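Local coordinates for protein 3-methylornithine synthase (Methanosarcina barkeri, PDB 3T7V) that catalyses the radical isomerization of L-lysine to (3R)-3-methyl-D-ornithine in pyrrolysine biosynthesis, using a [4Fe-4S] cluster and S-adenosylmethionine, at residues A[326-331]-A[336-341]. Numbering follows the deposited sequence.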
loop_
_atom_site.group_PDB
_atom_site.type_symbol
_atom_site.label_atom_id
_atom_site.label_comp_id
_atom_site.label_asym_id
_atom_site.label_seq_id
_atom_site.Cartn_x
_atom_site.Cartn_y
_atom_site.Cartn_z
ATOM N N SER A 326 -12.548 14.058 5.839
ATOM C CA SER A 326 -12.700 13.334 7.126
ATOM C C SER A 326 -11.347 12.902 7.632
ATOM O O SER A 326 -11.111 12.889 8.836
ATOM C CB SER A 326 -13.594 12.115 7.050
ATOM O OG SER A 326 -14.797 12.472 6.504
ATOM N N VAL A 327 -10.478 12.447 6.721
ATOM C CA VAL A 327 -9.106 12.141 7.120
ATOM C C VAL A 327 -8.383 13.338 7.742
ATOM O O VAL A 327 -7.797 13.193 8.832
ATOM C CB VAL A 327 -8.270 11.626 5.914
ATOM C CG1 VAL A 327 -6.752 11.537 6.230
ATOM C CG2 VAL A 327 -8.732 10.231 5.474
ATOM N N VAL A 328 -8.467 14.519 7.112
ATOM C CA VAL A 328 -7.716 15.663 7.618
ATOM C C VAL A 328 -8.298 16.105 8.965
ATOM O O VAL A 328 -7.537 16.522 9.850
ATOM C CB VAL A 328 -7.696 16.782 6.565
ATOM C CG1 VAL A 328 -7.121 18.069 7.190
ATOM C CG2 VAL A 328 -6.855 16.391 5.353
ATOM N N ARG A 329 -9.617 16.032 9.102
ATOM C CA ARG A 329 -10.287 16.376 10.408
ATOM C C ARG A 329 -9.715 15.476 11.486
ATOM O O ARG A 329 -9.418 15.950 12.596
ATOM C CB ARG A 329 -11.802 16.154 10.289
ATOM C CG ARG A 329 -12.569 16.258 11.615
ATOM C CD ARG A 329 -14.100 16.171 11.453
ATOM N NE ARG A 329 -14.766 16.186 12.764
ATOM C CZ ARG A 329 -16.084 16.076 12.969
ATOM N NH1 ARG A 329 -16.563 16.115 14.212
ATOM N NH2 ARG A 329 -16.927 15.921 11.945
ATOM N N ARG A 330 -9.621 14.149 11.199
ATOM C CA ARG A 330 -9.141 13.243 12.229
ATOM C C ARG A 330 -7.631 13.518 12.503
ATOM O O ARG A 330 -7.202 13.430 13.661
ATOM C CB ARG A 330 -9.391 11.767 11.843
ATOM C CG ARG A 330 -9.014 10.770 12.927
ATOM C CD ARG A 330 -9.962 10.824 14.137
ATOM N NE ARG A 330 -11.314 10.604 13.633
ATOM C CZ ARG A 330 -11.957 9.428 13.663
ATOM N NH1 ARG A 330 -11.364 8.351 14.173
ATOM N NH2 ARG A 330 -13.191 9.325 13.166
ATOM N N LEU A 331 -6.832 13.795 11.473
ATOM C CA LEU A 331 -5.390 14.117 11.744
ATOM C C LEU A 331 -5.315 15.334 12.696
ATOM O O LEU A 331 -4.433 15.354 13.568
ATOM C CB LEU A 331 -4.681 14.532 10.449
ATOM C CG LEU A 331 -4.648 13.339 9.475
ATOM C CD1 LEU A 331 -3.965 13.878 8.227
ATOM C CD2 LEU A 331 -3.784 12.215 10.018
ATOM N N MET A 336 -1.864 16.127 14.118
ATOM C CA MET A 336 -1.017 15.934 12.913
ATOM C C MET A 336 -1.551 16.834 11.825
ATOM O O MET A 336 -2.699 17.295 11.898
ATOM C CB MET A 336 -1.011 14.459 12.489
ATOM C CG MET A 336 -0.356 13.586 13.602
ATOM S SD MET A 336 -0.280 11.893 13.051
ATOM C CE MET A 336 1.481 11.875 12.579
ATOM N N LYS A 337 -0.754 17.021 10.780
ATOM C CA LYS A 337 -1.093 17.980 9.668
ATOM C C LYS A 337 -0.631 17.435 8.324
ATOM O O LYS A 337 0.413 16.806 8.262
ATOM C CB LYS A 337 -0.407 19.355 9.954
ATOM C CG LYS A 337 -0.619 20.510 8.995
ATOM C CD LYS A 337 0.148 21.756 9.480
ATOM C CE LYS A 337 0.060 22.940 8.480
ATOM N NZ LYS A 337 -1.331 23.161 7.984
ATOM N N PRO A 338 -1.358 17.712 7.249
ATOM C CA PRO A 338 -0.760 17.346 5.986
ATOM C C PRO A 338 0.562 18.002 5.730
ATOM O O PRO A 338 0.747 19.197 6.046
ATOM C CB PRO A 338 -1.832 17.718 4.950
ATOM C CG PRO A 338 -3.106 17.771 5.701
ATOM C CD PRO A 338 -2.709 18.270 7.094
ATOM N N ALA A 339 1.487 17.224 5.114
ATOM C CA ALA A 339 2.793 17.719 4.705
ATOM C C ALA A 339 2.737 18.735 3.543
ATOM O O ALA A 339 1.761 18.807 2.759
ATOM C CB ALA A 339 3.681 16.537 4.298
ATOM N N ARG A 340 3.863 19.462 3.367
ATOM C CA ARG A 340 4.007 20.320 2.185
ATOM C C ARG A 340 4.302 19.417 0.964
ATOM O O ARG A 340 4.954 18.364 1.100
ATOM C CB ARG A 340 5.216 21.213 2.322
ATOM C CG ARG A 340 5.010 22.379 3.309
ATOM C CD ARG A 340 6.154 23.355 3.091
ATOM N NE ARG A 340 6.073 24.395 4.115
ATOM C CZ ARG A 340 6.834 25.468 4.093
ATOM N NH1 ARG A 340 7.687 25.638 3.073
ATOM N NH2 ARG A 340 6.700 26.356 5.078
ATOM N N GLN A 341 3.845 19.856 -0.193
ATOM C CA GLN A 341 4.119 19.117 -1.417
ATOM C C GLN A 341 5.594 18.977 -1.693
ATOM O O GLN A 341 6.012 17.919 -2.155
ATOM C CB GLN A 341 3.420 19.811 -2.584
ATOM C CG GLN A 341 3.423 18.828 -3.840
ATOM C CD GLN A 341 2.546 17.528 -3.680
ATOM O OE1 GLN A 341 1.623 17.525 -2.860
ATOM N NE2 GLN A 341 2.809 16.436 -4.455
HETATM O O HOH W 1 -4.910 17.864 9.841
#
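L331 and M336 meet where helix 324-334 ends and the chain passes into the short strand 337-338, a helix-to-strand connection on the periphery of the radical SAM TIM-barrel fold. The strand runs parallel to barrel strand 58-68, and K337 and A339 make backbone hydrogen bonds to it. M336 N reaches back five residues, across the last turn of the helix, and donates to L331 O over 2.7 Å; the N-H points almost straight at the oxygen (163°), but the nitrogen sits above the carbonyl plane, 36° out of it. Each CB lies against the other residue's carbonyl oxygen, L331 CB 3.7 Å from M336 O and M336 CB 3.7 Å from L331 O, while the two CB atoms approach more loosely, at 4.2 Å. Both CG atoms are turned beside their own backbone N (chi1 -64° in M336), and so the chains diverge, L331 CG and M336 CG being 6.0 Å apart. L331 packs on L290 of helix 278-291, whereas M336 kinks at its thioether, heads off from the helix and rests on V59. One helical turn before L331, V328 has CG1 anti to the backbone N, which leaves CG2 facing P338 CG at 4.0 Å, valine and proline side chains nearly perpendicular. Beside these two apolar contacts a water links the backbones, donating to V328 O at 2.9 Å and to M336 O at 3.1 Å.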